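Local coordinates for sorbitol dehydrogenase (Gluconobacter oxydans, PDB 5ITG), which probably oxidises D-sorbitol to L-sorbose, using an NADP-type nicotinamide cofactor bound by its Rossmann-fold domain, at residues T3-K8 with A77-Y82; T87-K92 with F361-M366; L191-N196 with F223-V228; S408-L413 with E444-L449. All coordinates share one frame; numbering follows the deposited sequence.

Contact 1 of 4, residues T3-K8 with A77-Y82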
loop_
_atom_site.group_PDB
_atom_site.type_symbol
_atom_site.label_atom_id
_atom_site.label_comp_id
_atom_site.label_asym_id
_atom_site.label_seq_id
_atom_site.Cartn_x
_atom_site.Cartn_y
_atom_site.Cartn_z
ATOM N N THR A 3 -6.952 25.723 -12.014
ATOM C CA THR A 3 -6.994 25.642 -10.559
ATOM C C THR A 3 -6.021 26.617 -9.908
ATOM O O THR A 3 -4.809 26.503 -10.072
ATOM C CB THR A 3 -6.659 24.218 -10.066
ATOM O OG1 THR A 3 -7.579 23.280 -10.641
ATOM C CG2 THR A 3 -6.759 24.145 -8.548
ATOM N N ARG A 4 -6.566 27.574 -9.167
ATOM C CA ARG A 4 -5.757 28.568 -8.474
ATOM C C ARG A 4 -6.388 28.968 -7.147
ATOM O O ARG A 4 -7.580 28.771 -6.927
ATOM C CB ARG A 4 -5.562 29.809 -9.353
ATOM C CG ARG A 4 -4.436 29.668 -10.372
ATOM C CD ARG A 4 -4.198 30.968 -11.130
ATOM N NE ARG A 4 -5.125 31.149 -12.244
ATOM C CZ ARG A 4 -5.025 30.516 -13.410
ATOM N NH1 ARG A 4 -4.034 29.658 -13.619
ATOM N NH2 ARG A 4 -5.914 30.741 -14.368
ATOM N N GLU A 5 -5.573 29.534 -6.265
ATOM C CA GLU A 5 -6.036 29.960 -4.951
ATOM C C GLU A 5 -7.204 30.937 -5.052
ATOM O O GLU A 5 -8.163 30.852 -4.289
ATOM C CB GLU A 5 -4.878 30.607 -4.186
ATOM C CG GLU A 5 -5.187 30.955 -2.741
ATOM C CD GLU A 5 -3.961 31.465 -2.000
ATOM O OE1 GLU A 5 -3.394 32.494 -2.426
ATOM O OE2 GLU A 5 -3.564 30.833 -0.996
ATOM N N THR A 6 -7.122 31.857 -6.008
ATOM C CA THR A 6 -8.165 32.859 -6.196
ATOM C C THR A 6 -9.325 32.321 -7.026
ATOM O O THR A 6 -10.483 32.667 -6.788
ATOM C CB THR A 6 -7.603 34.114 -6.897
ATOM O OG1 THR A 6 -6.359 34.487 -6.290
ATOM C CG2 THR A 6 -8.580 35.275 -6.771
ATOM N N LEU A 7 -9.009 31.471 -7.998
ATOM C CA LEU A 7 -10.023 30.897 -8.873
ATOM C C LEU A 7 -10.771 29.732 -8.242
ATOM O O LEU A 7 -11.094 28.759 -8.920
ATOM C CB LEU A 7 -9.383 30.440 -10.187
ATOM C CG LEU A 7 -8.775 31.532 -11.071
ATOM C CD1 LEU A 7 -8.191 30.901 -12.321
ATOM C CD2 LEU A 7 -9.843 32.552 -11.445
ATOM N N LYS A 8 -11.051 29.834 -6.947
ATOM C CA LYS A 8 -11.766 28.774 -6.248
ATOM C C LYS A 8 -13.280 28.894 -6.344
ATOM O O LYS A 8 -13.994 28.679 -5.365
ATOM C CB LYS A 8 -11.346 28.718 -4.779
ATOM C CG LYS A 8 -10.053 27.965 -4.558
ATOM C CD LYS A 8 -9.808 27.709 -3.089
ATOM C CE LYS A 8 -8.735 26.657 -2.904
ATOM N NZ LYS A 8 -9.126 25.379 -3.569
ATOM N N ALA A 77 2.415 26.499 -9.418
ATOM C CA ALA A 77 1.557 27.242 -10.338
ATOM C C ALA A 77 0.087 27.195 -9.925
ATOM O O ALA A 77 -0.658 28.153 -10.141
ATOM C CB ALA A 77 1.718 26.696 -11.758
ATOM N N GLN A 78 -0.334 26.082 -9.334
ATOM C CA GLN A 78 -1.720 25.944 -8.902
ATOM C C GLN A 78 -1.858 26.146 -7.401
ATOM O O GLN A 78 -2.829 25.685 -6.794
ATOM C CB GLN A 78 -2.264 24.566 -9.286
ATOM C CG GLN A 78 -2.417 24.362 -10.779
ATOM C CD GLN A 78 -2.920 22.975 -11.132
ATOM O OE1 GLN A 78 -3.100 22.650 -12.306
ATOM N NE2 GLN A 78 -3.149 22.147 -10.116
ATOM N N ASP A 79 -0.888 26.845 -6.811
ATOM C CA ASP A 79 -0.883 27.106 -5.373
ATOM C C ASP A 79 -0.927 25.790 -4.602
ATOM O O ASP A 79 -1.494 25.714 -3.510
ATOM C CB ASP A 79 -2.078 27.984 -4.977
ATOM C CG ASP A 79 -1.933 29.420 -5.456
ATOM O OD1 ASP A 79 -0.954 30.081 -5.058
ATOM O OD2 ASP A 79 -2.797 29.887 -6.231
ATOM N N CYS A 80 -0.310 24.768 -5.194
ATOM C CA CYS A 80 -0.239 23.423 -4.631
ATOM C C CYS A 80 -1.592 22.726 -4.527
ATOM O O CYS A 80 -1.699 21.649 -3.938
ATOM C CB CYS A 80 0.453 23.452 -3.265
ATOM S SG CYS A 80 2.245 23.723 -3.381
ATOM N N LEU A 81 -2.619 23.342 -5.106
ATOM C CA LEU A 81 -3.967 22.774 -5.109
ATOM C C LEU A 81 -4.080 21.754 -6.241
ATOM O O LEU A 81 -3.479 21.925 -7.300
ATOM C CB LEU A 81 -5.012 23.868 -5.345
ATOM C CG LEU A 81 -5.205 24.993 -4.327
ATOM C CD1 LEU A 81 -5.971 26.129 -4.994
ATOM C CD2 LEU A 81 -5.951 24.485 -3.102
ATOM N N TYR A 82 -4.853 20.698 -6.019
ATOM C CA TYR A 82 -5.055 19.673 -7.041
ATOM C C TYR A 82 -6.418 19.029 -6.846
ATOM O O TYR A 82 -7.012 19.128 -5.769
ATOM C CB TYR A 82 -3.958 18.604 -6.985
ATOM C CG TYR A 82 -3.875 17.868 -5.675
ATOM C CD1 TYR A 82 -3.158 18.393 -4.602
ATOM C CD2 TYR A 82 -4.533 16.652 -5.496
ATOM C CE1 TYR A 82 -3.094 17.724 -3.376
ATOM C CE2 TYR A 82 -4.478 15.976 -4.279
ATOM C CZ TYR A 82 -3.757 16.518 -3.224
ATOM O OH TYR A 82 -3.704 15.857 -2.018
#
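OD2 of the D79 carboxylate accepts the backbone N-H of E5 at 2.8 Å on its anti side, from 29° out of the carboxylate plane. The same oxygen lies against the E5 side chain, 3.0 Å from CB. CG of E5 is anti to the backbone N (chi1 -173°), and OE1 ends 4.3 Å from D79 OD1; two like charges lie close, which would be expected to be unfavourable. The second flat group is the amide of Q78. T3 CB lies over one of its faces, 4.1 Å from NE2 and equally near CD. NE2 donates almost in the amide plane to L81 O, 2.8 Å away, and so spans the turn. D251 and D252 hold the amide from elsewhere. T3 CG2 packs on L81 CB at 3.7 Å. K8 and L81 meet tip to tip, K8 NZ coming within 3.3 Å of L81 CD2; this buried amine has no polar partner in the model. D79, with positive phi, is the C-prime residue of a Schellman motif closing helix 66-77, and Q78 to L81 form a type I' turn that redirects the chain into strand 82-87 of the Rossmann domain.

Contact 2 of 4, residues T87-K92 with F361-M366; sequences TAPSGK and FSNKAM
N363 reaching across to T87 and P89 makes this a small surface contact between domains, polar and partly water-mediated, where a loop of the C-terminal domain after helix 350-361 touches a turn of the Rossmann domain. N363 ND2 donates to T87 O over 3.0 Å, the N-H···O angle being 159°. The oxygen lies close to the amide plane of N363, but the donor stands above the carbonyl plane of T87, 36° out of it. CG of N363 is anti to its backbone N (chi1 -164°), and the side chain crosses P89 at about a right angle, ND2 lying 3.9 Å from P89 CG. The turn that receives it links strands 82-87 and 93-106 of a beta hairpin: type I from A88 to G91, with a G1 bulge at G91, closed by A88 N to K92 O. On the other branch, N363 OD1 accepts a hydrogen bond from a water at 2.9 Å that also bonds weakly to A88 O. A second water donates to P89 O at 2.7 Å and accepts from K364 N. P89 CB rests 3.6 Å from S362 OG, a hydroxyl bonded to S359 O. Further along, T87 CG2 and A365 CB meet at 4.0 Å.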
loop_
_atom_site.group_PDB
_atom_site.type_symbol
_atom_site.label_atom_id
_atom_site.label_comp_id
_atom_site.label_asym_id
_atom_site.label_seq_id
_atom_site.Cartn_x
_atom_site.Cartn_y
_atom_site.Cartn_z
ATOM N N THR A 87 -13.951 7.469 -7.154
ATOM C CA THR A 87 -14.911 6.644 -7.883
ATOM C C THR A 87 -15.360 5.392 -7.137
ATOM O O THR A 87 -14.540 4.561 -6.756
ATOM C CB THR A 87 -14.321 6.226 -9.234
ATOM O OG1 THR A 87 -13.902 7.399 -9.944
ATOM C CG2 THR A 87 -15.356 5.474 -10.061
ATOM N N ALA A 88 -16.672 5.258 -6.957
ATOM C CA ALA A 88 -17.259 4.117 -6.249
ATOM C C ALA A 88 -17.548 2.961 -7.207
ATOM O O ALA A 88 -17.612 3.152 -8.412
ATOM C CB ALA A 88 -18.540 4.551 -5.554
ATOM N N PRO A 89 -17.720 1.738 -6.674
ATOM C CA PRO A 89 -18.001 0.572 -7.521
ATOM C C PRO A 89 -19.310 0.728 -8.303
ATOM O O PRO A 89 -19.525 0.062 -9.321
ATOM C CB PRO A 89 -18.060 -0.577 -6.517
ATOM C CG PRO A 89 -17.132 -0.117 -5.415
ATOM C CD PRO A 89 -17.533 1.330 -5.269
ATOM N N SER A 90 -20.179 1.610 -7.812
ATOM C CA SER A 90 -21.465 1.877 -8.453
ATOM C C SER A 90 -21.246 2.653 -9.746
ATOM O O SER A 90 -22.166 2.812 -10.554
ATOM C CB SER A 90 -22.359 2.699 -7.520
ATOM O OG SER A 90 -21.794 3.982 -7.289
ATOM N N GLY A 91 -20.022 3.135 -9.936
ATOM C CA GLY A 91 -19.703 3.888 -11.132
ATOM C C GLY A 91 -19.737 5.387 -10.902
ATOM O O GLY A 91 -19.161 6.155 -11.673
ATOM N N LYS A 92 -20.406 5.800 -9.831
ATOM C CA LYS A 92 -20.528 7.212 -9.486
ATOM C C LYS A 92 -19.225 7.754 -8.912
ATOM O O LYS A 92 -18.570 7.100 -8.097
ATOM C CB LYS A 92 -21.646 7.403 -8.461
ATOM C CG LYS A 92 -22.964 6.727 -8.839
ATOM C CD LYS A 92 -23.483 7.224 -10.179
ATOM C CE LYS A 92 -24.852 6.645 -10.494
ATOM N NZ LYS A 92 -25.355 7.130 -11.810
ATOM N N PHE A 361 -13.403 -5.262 -5.460
ATOM C CA PHE A 361 -13.004 -6.040 -6.627
ATOM C C PHE A 361 -13.962 -5.775 -7.796
ATOM O O PHE A 361 -13.598 -5.964 -8.954
ATOM C CB PHE A 361 -12.987 -7.549 -6.308
ATOM C CG PHE A 361 -11.884 -7.979 -5.354
ATOM C CD1 PHE A 361 -10.853 -7.111 -5.000
ATOM C CD2 PHE A 361 -11.876 -9.273 -4.831
ATOM C CE1 PHE A 361 -9.823 -7.528 -4.135
ATOM C CE2 PHE A 361 -10.854 -9.702 -3.966
ATOM C CZ PHE A 361 -9.827 -8.828 -3.621
ATOM N N SER A 362 -15.185 -5.343 -7.491
ATOM C CA SER A 362 -16.169 -5.044 -8.534
ATOM C C SER A 362 -16.041 -3.621 -9.099
ATOM O O SER A 362 -16.784 -3.251 -10.013
ATOM C CB SER A 362 -17.589 -5.219 -7.997
ATOM O OG SER A 362 -17.966 -4.097 -7.206
ATOM N N ASN A 363 -15.113 -2.825 -8.564
ATOM C CA ASN A 363 -14.927 -1.446 -9.041
ATOM C C ASN A 363 -14.261 -1.500 -10.413
ATOM O O ASN A 363 -13.052 -1.677 -10.508
ATOM C CB ASN A 363 -14.040 -0.647 -8.066
ATOM C CG ASN A 363 -14.132 0.862 -8.281
ATOM O OD1 ASN A 363 -14.242 1.336 -9.415
ATOM N ND2 ASN A 363 -14.075 1.624 -7.188
ATOM N N LYS A 364 -15.044 -1.351 -11.476
ATOM C CA LYS A 364 -14.485 -1.420 -12.821
ATOM C C LYS A 364 -13.366 -0.412 -13.105
ATOM O O LYS A 364 -12.390 -0.738 -13.789
ATOM C CB LYS A 364 -15.606 -1.297 -13.868
ATOM C CG LYS A 364 -16.647 -2.408 -13.758
ATOM C CD LYS A 364 -17.613 -2.422 -14.941
ATOM C CE LYS A 364 -16.961 -2.978 -16.208
ATOM N NZ LYS A 364 -16.727 -4.454 -16.141
ATOM N N ALA A 365 -13.481 0.800 -12.575
ATOM C CA ALA A 365 -12.448 1.809 -12.809
ATOM C C ALA A 365 -11.090 1.405 -12.223
ATOM O O ALA A 365 -10.046 1.824 -12.719
ATOM C CB ALA A 365 -12.887 3.151 -12.221
HETATM N N MSE A 366 -11.111 0.589 -11.173
HETATM C CA MSE A 366 -9.887 0.149 -10.499
HETATM C C MSE A 366 -9.347 -1.177 -11.008
HETATM O O MSE A 366 -8.159 -1.460 -10.876
HETATM C CB MSE A 366 -10.132 0.002 -8.993
HETATM C CG MSE A 366 -10.579 1.266 -8.289
HETATM SE SE MSE A 366 -9.258 2.660 -8.396
HETATM C CE MSE A 366 -10.239 3.910 -9.488
HETATM O O HOH W 1 -16.271 2.107 -11.286
HETATM O O HOH W 2 -17.800 -0.179 -11.412
#

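Contact 3 of 4, residues L191-N196 with F223-V228; sequences LRHNGN and FPNGMV
N194 and N225 each reach across to backbone N-H of the other segment: N194 OD1 to G226, N225 OD1 to the helix start. N194 has CG between its backbone N and carbonyl carbon (chi1 53°), with the amide turned so that OD1 accepts from G226 N at 2.8 Å, in the carbonyl plane and on a lone pair. Its ND2 bonds to D189 O, which fixes the amide from the other end. N225 places CG anti to its own carbonyl carbon and sends OD1 over the first turn of helix 194-209. There OD1 accepts from N196 N at 3.0 Å and, weakly, from G195 N; the N-H groups of this turn would be expected to polarise the carbonyl. N225 ND2 points its N-H to N196 OD1, 3.2 Å away, from well above that carbonyl plane (59°), and the two amides stand 74° apart. A water donates to both N196 OD1 and F223 O, bridging the segments further. F223 O lies 3.4 Å from G195 CA in a CA-H···O contact; a beta carbon here would collide with the F223 and P224 carbonyls. H193, at the N-cap position, touches N225 OD1 with CB at 3.5 Å; the two side chains cross obliquely, and NE2 bonds to T288 OG1. The helix start thus sits over the entry to edge strand 226-228, paired with 263-266, with strand 184-187 and helix 288-312 alongside.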
loop_
_atom_site.group_PDB
_atom_site.type_symbol
_atom_site.label_atom_id
_atom_site.label_comp_id
_atom_site.label_asym_id
_atom_site.label_seq_id
_atom_site.Cartn_x
_atom_site.Cartn_y
_atom_site.Cartn_z
ATOM N N LEU A 191 4.020 -1.375 3.687
ATOM C CA LEU A 191 4.934 -2.437 4.069
ATOM C C LEU A 191 4.491 -2.975 5.420
ATOM O O LEU A 191 3.901 -2.249 6.216
ATOM C CB LEU A 191 6.359 -1.888 4.196
ATOM C CG LEU A 191 6.907 -1.113 2.996
ATOM C CD1 LEU A 191 8.242 -0.476 3.360
ATOM C CD2 LEU A 191 7.062 -2.057 1.813
ATOM N N ARG A 192 4.782 -4.238 5.691
ATOM C CA ARG A 192 4.411 -4.807 6.976
ATOM C C ARG A 192 5.295 -4.154 8.041
ATOM O O ARG A 192 6.521 -4.083 7.897
ATOM C CB ARG A 192 4.578 -6.323 6.926
ATOM C CG ARG A 192 3.631 -6.949 5.906
ATOM C CD ARG A 192 3.959 -8.396 5.638
ATOM N NE ARG A 192 3.701 -9.244 6.796
ATOM C CZ ARG A 192 4.090 -10.509 6.881
ATOM N NH1 ARG A 192 4.756 -11.062 5.874
ATOM N NH2 ARG A 192 3.818 -11.218 7.969
ATOM N N HIS A 193 4.656 -3.661 9.097
ATOM C CA HIS A 193 5.337 -2.954 10.177
ATOM C C HIS A 193 6.246 -1.878 9.575
ATOM O O HIS A 193 7.456 -1.853 9.811
ATOM C CB HIS A 193 6.131 -3.935 11.039
ATOM C CG HIS A 193 5.267 -4.917 11.767
ATOM N ND1 HIS A 193 5.362 -6.278 11.577
ATOM C CD2 HIS A 193 4.265 -4.731 12.659
ATOM C CE1 HIS A 193 4.455 -6.889 12.319
ATOM N NE2 HIS A 193 3.776 -5.973 12.986
ATOM N N ASN A 194 5.638 -0.977 8.808
ATOM C CA ASN A 194 6.388 0.088 8.152
ATOM C C ASN A 194 7.149 0.984 9.127
ATOM O O ASN A 194 8.194 1.528 8.782
ATOM C CB ASN A 194 5.466 0.929 7.245
ATOM C CG ASN A 194 4.232 1.468 7.966
ATOM O OD1 ASN A 194 4.059 1.288 9.173
ATOM N ND2 ASN A 194 3.369 2.141 7.214
ATOM N N GLY A 195 6.628 1.129 10.341
ATOM C CA GLY A 195 7.300 1.948 11.331
ATOM C C GLY A 195 8.606 1.321 11.776
ATOM O O GLY A 195 9.609 2.019 11.995
ATOM N N ASN A 196 8.602 0.001 11.924
ATOM C CA ASN A 196 9.806 -0.709 12.329
ATOM C C ASN A 196 10.860 -0.579 11.230
ATOM O O ASN A 196 12.053 -0.488 11.513
ATOM C CB ASN A 196 9.503 -2.186 12.587
ATOM C CG ASN A 196 8.614 -2.400 13.804
ATOM O OD1 ASN A 196 8.251 -1.455 14.500
ATOM N ND2 ASN A 196 8.271 -3.650 14.065
ATOM N N PHE A 223 8.253 5.969 15.957
ATOM C CA PHE A 223 8.106 5.395 14.614
ATOM C C PHE A 223 6.888 4.462 14.581
ATOM O O PHE A 223 7.029 3.244 14.411
ATOM C CB PHE A 223 9.353 4.586 14.233
ATOM C CG PHE A 223 10.640 5.367 14.292
ATOM C CD1 PHE A 223 11.280 5.595 15.508
ATOM C CD2 PHE A 223 11.212 5.875 13.128
ATOM C CE1 PHE A 223 12.473 6.320 15.565
ATOM C CE2 PHE A 223 12.404 6.601 13.172
ATOM C CZ PHE A 223 13.036 6.824 14.394
ATOM N N PRO A 224 5.677 5.028 14.709
ATOM C CA PRO A 224 4.471 4.202 14.703
ATOM C C PRO A 224 4.278 3.426 13.419
ATOM O O PRO A 224 4.614 3.902 12.334
ATOM C CB PRO A 224 3.356 5.219 14.928
ATOM C CG PRO A 224 3.873 6.423 14.182
ATOM C CD PRO A 224 5.329 6.460 14.630
ATOM N N ASN A 225 3.739 2.220 13.557
ATOM C CA ASN A 225 3.441 1.389 12.394
ATOM C C ASN A 225 2.024 1.752 11.975
ATOM O O ASN A 225 1.180 2.087 12.817
ATOM C CB ASN A 225 3.470 -0.091 12.755
ATOM C CG ASN A 225 4.858 -0.593 13.055
ATOM O OD1 ASN A 225 5.724 -0.635 12.181
ATOM N ND2 ASN A 225 5.078 -0.994 14.298
ATOM N N GLY A 226 1.761 1.680 10.681
ATOM C CA GLY A 226 0.433 1.984 10.198
ATOM C C GLY A 226 0.081 1.068 9.048
ATOM O O GLY A 226 0.957 0.622 8.304
HETATM N N MSE A 227 -1.205 0.784 8.893
HETATM C CA MSE A 227 -1.644 -0.066 7.801
HETATM C C MSE A 227 -2.423 0.863 6.878
HETATM O O MSE A 227 -3.357 1.531 7.314
HETATM C CB MSE A 227 -2.544 -1.169 8.346
HETATM C CG MSE A 227 -2.570 -2.402 7.501
HETATM SE SE MSE A 227 -4.367 -2.950 7.355
HETATM C CE MSE A 227 -4.808 -1.581 6.069
ATOM N N VAL A 228 -2.038 0.932 5.611
ATOM C CA VAL A 228 -2.712 1.845 4.696
ATOM C C VAL A 228 -3.257 1.136 3.459
ATOM O O VAL A 228 -2.684 0.155 2.991
ATOM C CB VAL A 228 -1.748 2.957 4.245
ATOM C CG1 VAL A 228 -1.183 3.684 5.475
ATOM C CG2 VAL A 228 -0.609 2.357 3.414
HETATM O O HOH W 3 8.507 1.072 15.294
#

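Contact 4 of 4, residues S408-L413 with E444-L449; sequences SYLEML and ESSLKL
L410 leans from helix 400-412 onto S446 and L447 of the 3-10 segment 445-448 and L449 just after it, and its side chain can be followed outward. CB lies 4.0 Å from S446 OG, and CG, anti to the carbonyl carbon (chi1 -68°), is about as far from that oxygen. The two methyls then part. L410 CD1 lies 3.7 Å from S446 OG and meets L447 CD2 at 4.0 Å, the two leucine side chains crossing at about a right angle. L410 CD2 comes closer to the serine, 3.5 Å from S446 OG; it also touches S446 CB and reaches L449 CD1 at 3.7 Å. That same L449 methyl is met by a second leucine of the 408-413 segment: L413 CD2 approaches it tip to tip at 3.5 Å, tighter than usual for two carbons. L413 has unusual torsions, chi1 -105° and chi2 34°, both away from the staggered values.

Although both L410 methyls lie against it, the S446 hydroxyl has a polar role. Its OG donates to a water at 2.9 Å, and the water in turn donates to L410 O at 2.7 Å, so a bridge joins the 3-10 segment to helix 400-412 beside the apolar patch. F452 and R471 also touch L410, V467 touches L447, and A438 lies on L413. The result is plain leucine packing within the helical C-terminal domain of the mannitol dehydrogenase family, in which a 3-10 turn between helices 432-439 and 461-477 is laid against helix 400-412.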
loop_
_atom_site.group_PDB
_atom_site.type_symbol
_atom_site.label_atom_id
_atom_site.label_comp_id
_atom_site.label_asym_id
_atom_site.label_seq_id
_atom_site.Cartn_x
_atom_site.Cartn_y
_atom_site.Cartn_z
ATOM N N SER A 408 -6.019 -24.933 -8.159
ATOM C CA SER A 408 -6.238 -23.908 -9.175
ATOM C C SER A 408 -4.926 -23.210 -9.502
ATOM O O SER A 408 -4.619 -22.951 -10.669
ATOM C CB SER A 408 -7.261 -22.875 -8.684
ATOM O OG SER A 408 -8.567 -23.419 -8.693
ATOM N N TYR A 409 -4.160 -22.895 -8.465
ATOM C CA TYR A 409 -2.866 -22.258 -8.642
ATOM C C TYR A 409 -1.972 -23.172 -9.490
ATOM O O TYR A 409 -1.364 -22.727 -10.469
ATOM C CB TYR A 409 -2.209 -22.004 -7.277
ATOM C CG TYR A 409 -0.772 -21.530 -7.371
ATOM C CD1 TYR A 409 -0.455 -20.293 -7.929
ATOM C CD2 TYR A 409 0.274 -22.336 -6.923
ATOM C CE1 TYR A 409 0.878 -19.868 -8.044
ATOM C CE2 TYR A 409 1.604 -21.922 -7.030
ATOM C CZ TYR A 409 1.899 -20.691 -7.592
ATOM O OH TYR A 409 3.216 -20.289 -7.711
ATOM N N LEU A 410 -1.902 -24.446 -9.116
ATOM C CA LEU A 410 -1.070 -25.406 -9.838
ATOM C C LEU A 410 -1.494 -25.597 -11.291
ATOM O O LEU A 410 -0.648 -25.717 -12.179
ATOM C CB LEU A 410 -1.060 -26.754 -9.108
ATOM C CG LEU A 410 -0.328 -26.674 -7.763
ATOM C CD1 LEU A 410 -0.341 -28.028 -7.066
ATOM C CD2 LEU A 410 1.102 -26.195 -8.008
ATOM N N GLU A 411 -2.797 -25.628 -11.540
ATOM C CA GLU A 411 -3.278 -25.777 -12.905
ATOM C C GLU A 411 -3.056 -24.482 -13.695
ATOM O O GLU A 411 -2.740 -24.520 -14.885
ATOM C CB GLU A 411 -4.753 -26.180 -12.904
ATOM C CG GLU A 411 -4.967 -27.630 -12.477
ATOM C CD GLU A 411 -4.271 -28.616 -13.413
ATOM O OE1 GLU A 411 -4.578 -28.595 -14.623
ATOM O OE2 GLU A 411 -3.423 -29.411 -12.941
HETATM N N MSE A 412 -3.197 -23.337 -13.028
HETATM C CA MSE A 412 -2.998 -22.041 -13.681
HETATM C C MSE A 412 -1.560 -21.946 -14.195
HETATM O O MSE A 412 -1.294 -21.401 -15.269
HETATM C CB MSE A 412 -3.281 -20.901 -12.689
HETATM C CG MSE A 412 -3.080 -19.489 -13.240
HETATM SE SE MSE A 412 -1.227 -18.865 -13.211
HETATM C CE MSE A 412 -0.916 -18.876 -11.279
ATOM N N LEU A 413 -0.634 -22.500 -13.423
ATOM C CA LEU A 413 0.783 -22.478 -13.779
ATOM C C LEU A 413 1.094 -23.119 -15.139
ATOM O O LEU A 413 2.087 -22.765 -15.781
ATOM C CB LEU A 413 1.593 -23.178 -12.680
ATOM C CG LEU A 413 2.438 -22.363 -11.691
ATOM C CD1 LEU A 413 1.798 -21.032 -11.378
ATOM C CD2 LEU A 413 2.645 -23.192 -10.429
ATOM N N GLU A 444 1.132 -34.656 -9.301
ATOM C CA GLU A 444 1.788 -34.712 -7.995
ATOM C C GLU A 444 3.072 -33.901 -7.874
ATOM O O GLU A 444 3.347 -33.322 -6.827
ATOM C CB GLU A 444 2.108 -36.163 -7.644
ATOM C CG GLU A 444 0.923 -37.098 -7.718
ATOM C CD GLU A 444 1.333 -38.551 -7.596
ATOM O OE1 GLU A 444 1.960 -38.910 -6.576
ATOM O OE2 GLU A 444 1.027 -39.335 -8.523
ATOM N N SER A 445 3.860 -33.874 -8.942
ATOM C CA SER A 445 5.133 -33.168 -8.935
ATOM C C SER A 445 5.130 -31.740 -8.407
ATOM O O SER A 445 5.930 -31.411 -7.536
ATOM C CB SER A 445 5.747 -33.177 -10.336
ATOM O OG SER A 445 6.026 -34.501 -10.749
ATOM N N SER A 446 4.240 -30.895 -8.923
ATOM C CA SER A 446 4.214 -29.499 -8.493
ATOM C C SER A 446 3.807 -29.256 -7.040
ATOM O O SER A 446 3.832 -28.122 -6.573
ATOM C CB SER A 446 3.358 -28.642 -9.448
ATOM O OG SER A 446 2.058 -29.165 -9.620
ATOM N N LEU A 447 3.448 -30.312 -6.318
ATOM C CA LEU A 447 3.098 -30.157 -4.910
ATOM C C LEU A 447 4.376 -29.806 -4.152
ATOM O O LEU A 447 4.333 -29.272 -3.044
ATOM C CB LEU A 447 2.493 -31.447 -4.353
ATOM C CG LEU A 447 1.040 -31.750 -4.733
ATOM C CD1 LEU A 447 0.643 -33.124 -4.225
ATOM C CD2 LEU A 447 0.129 -30.690 -4.140
ATOM N N LYS A 448 5.520 -30.097 -4.768
ATOM C CA LYS A 448 6.810 -29.804 -4.154
ATOM C C LYS A 448 7.270 -28.358 -4.356
ATOM O O LYS A 448 8.307 -27.965 -3.822
ATOM C CB LYS A 448 7.879 -30.759 -4.700
ATOM C CG LYS A 448 7.519 -32.232 -4.543
ATOM C CD LYS A 448 8.535 -33.137 -5.236
ATOM C CE LYS A 448 8.537 -32.940 -6.751
ATOM N NZ LYS A 448 9.602 -33.757 -7.390
ATOM N N LEU A 449 6.516 -27.561 -5.117
ATOM C CA LEU A 449 6.913 -26.166 -5.338
ATOM C C LEU A 449 7.056 -25.457 -3.993
ATOM O O LEU A 449 6.386 -25.808 -3.030
ATOM C CB LEU A 449 5.888 -25.432 -6.209
ATOM C CG LEU A 449 5.841 -25.840 -7.685
ATOM C CD1 LEU A 449 4.639 -25.195 -8.373
ATOM C CD2 LEU A 449 7.144 -25.433 -8.366
HETATM O O HOH W 4 1.633 -27.008 -11.474
#

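How the contacts relate
From the N terminus, contact 1 closes first, bringing the opening loop back to the turn between helix 66-77 and strand 82-87. Contact 2 opens only a few residues later, at 87-92, and closes at 361-366, joining the Rossmann domain to the C-terminal domain. Contact 3 is nested inside that long loop and ties the start of helix 194-209 to strand 226-228. Contact 4 follows in series, wholly in the C-terminal domain, fastening the 444-449 segment to helix 400-412. None cross and none touch; the centres of contacts 1 and 4 lie about 54 Å apart, on opposite sides of the chain's centre.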